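Local coordinates for M32 carboxypeptidase (Chitinophagaceae bacterium, PDB 7A03), which probably removes amino acids one at a time from the C-terminal end of peptides, as a metal-dependent carboxypeptidase of the M32 family, at residues Thr435-Lys438 and Asp442-Val445. Numbering follows the deposited sequence.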
loop_
_atom_site.group_PDB
_atom_site.type_symbol
_atom_site.label_atom_id
_atom_site.label_comp_id
_atom_site.label_asym_id
_atom_site.label_seq_id
_atom_site.Cartn_x
_atom_site.Cartn_y
_atom_site.Cartn_z
ATOM N N THR A 435 8.695 10.355 15.124
ATOM C CA THR A 435 8.956 9.746 16.420
ATOM C C THR A 435 10.357 9.157 16.451
ATOM O O THR A 435 11.085 9.323 17.442
ATOM C CB THR A 435 7.889 8.699 16.734
ATOM O OG1 THR A 435 6.609 9.347 16.807
ATOM C CG2 THR A 435 8.176 8.025 18.073
ATOM N N ALA A 436 10.771 8.509 15.353
ATOM C CA ALA A 436 12.130 7.981 15.314
ATOM C C ALA A 436 13.144 9.102 15.483
ATOM O O ALA A 436 14.136 8.937 16.200
ATOM C CB ALA A 436 12.378 7.187 14.030
ATOM N N GLN A 437 12.867 10.276 14.896
ATOM C CA GLN A 437 13.817 11.380 15.017
ATOM C C GLN A 437 13.942 11.839 16.460
ATOM O O GLN A 437 15.005 12.338 16.857
ATOM C CB GLN A 437 13.401 12.542 14.118
ATOM C CG GLN A 437 13.549 12.283 12.635
ATOM C CD GLN A 437 12.987 13.443 11.830
ATOM O OE1 GLN A 437 11.784 13.674 11.839
ATOM N NE2 GLN A 437 13.856 14.187 11.155
ATOM N N LYS A 438 12.879 11.661 17.252
ATOM C CA LYS A 438 12.900 11.961 18.678
ATOM C C LYS A 438 13.605 10.862 19.461
ATOM O O LYS A 438 14.348 11.149 20.407
ATOM C CB LYS A 438 11.454 12.097 19.166
ATOM C CG LYS A 438 11.260 12.700 20.549
ATOM C CD LYS A 438 10.027 12.099 21.219
ATOM C CE LYS A 438 9.616 12.883 22.459
ATOM N NZ LYS A 438 10.767 13.197 23.351
ATOM N N ASP A 442 21.016 10.236 17.298
ATOM C CA ASP A 442 21.785 10.774 16.184
ATOM C C ASP A 442 21.196 10.377 14.832
ATOM O O ASP A 442 21.929 10.209 13.858
ATOM C CB ASP A 442 23.247 10.342 16.302
ATOM C CG ASP A 442 23.844 10.666 17.667
ATOM O OD1 ASP A 442 24.255 11.829 17.885
ATOM O OD2 ASP A 442 23.894 9.758 18.526
ATOM N N LEU A 443 19.870 10.246 14.754
ATOM C CA LEU A 443 19.243 9.702 13.548
ATOM C C LEU A 443 19.507 10.578 12.325
ATOM O O LEU A 443 19.923 10.080 11.267
ATOM C CB LEU A 443 17.738 9.527 13.764
ATOM C CG LEU A 443 17.071 8.886 12.548
ATOM C CD1 LEU A 443 17.561 7.450 12.358
ATOM C CD2 LEU A 443 15.562 8.924 12.663
ATOM N N ASP A 444 19.255 11.888 12.447
ATOM C CA ASP A 444 19.408 12.775 11.299
ATOM C C ASP A 444 20.859 12.849 10.851
ATOM O O ASP A 444 21.140 12.842 9.649
ATOM C CB ASP A 444 18.889 14.177 11.623
ATOM C CG ASP A 444 17.387 14.219 11.829
ATOM O OD1 ASP A 444 16.664 13.423 11.195
ATOM O OD2 ASP A 444 16.924 15.073 12.621
ATOM N N VAL A 445 21.792 12.944 11.802
ATOM C CA VAL A 445 23.207 12.943 11.448
ATOM C C VAL A 445 23.590 11.650 10.739
ATOM O O VAL A 445 24.362 11.664 9.767
ATOM C CB VAL A 445 24.081 13.195 12.686
ATOM C CG1 VAL A 445 25.540 13.069 12.315
ATOM C CG2 VAL A 445 23.821 14.579 13.256
#
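L443 and D444 meet A436 and Q437 across a tight helix-loop-helix turn. The end of helix 420-439 and the start of helix 443-448 are joined by a short link in this largely helical M32 carboxypeptidase fold. The turn lies near the periphery, about 25 Å from the centre of the chain to the centre of the contact. The two backbones come close, with 5.9 Å between Q437 CA and L443 CA.

The apolar part is made by one methyl of L443. L443 CG stands anti to its own backbone nitrogen (chi1 -177°), which turns the branched end toward the last turn of helix 420-439; CD2 is the branch that touches. CD2 rests 3.7 Å from A436 C, against the helix backbone, and 3.9 Å from A436 CB. The same methyl lies 3.9 Å from Q437 CG, so one methyl touches both neighbouring residues, from outside the helix. Both A436 and L443 are buried. Helix 453-462 adds to the packing here: W458 touches A436 and L455 touches L443.

The polar part lies beside this methyl contact, where the burial is only partial. The Q437 side chain runs extended beyond CG and crosses that of D444 at about a right angle. Its amide nitrogen donates a hydrogen bond to the carboxylate, linking the two helices by their side chains. The amide and carboxylate planes are 78° apart, yet the acceptor lies almost exactly in the amide plane. The bond favours this turn of the Q437 amide. The amide N-H probably helps to stabilise the negative charge of the D444 carboxylate. The bond is nearly straight, at 177°: Q437 NE2 reaches the syn lone pair of D444 OD1 at 2.9 Å.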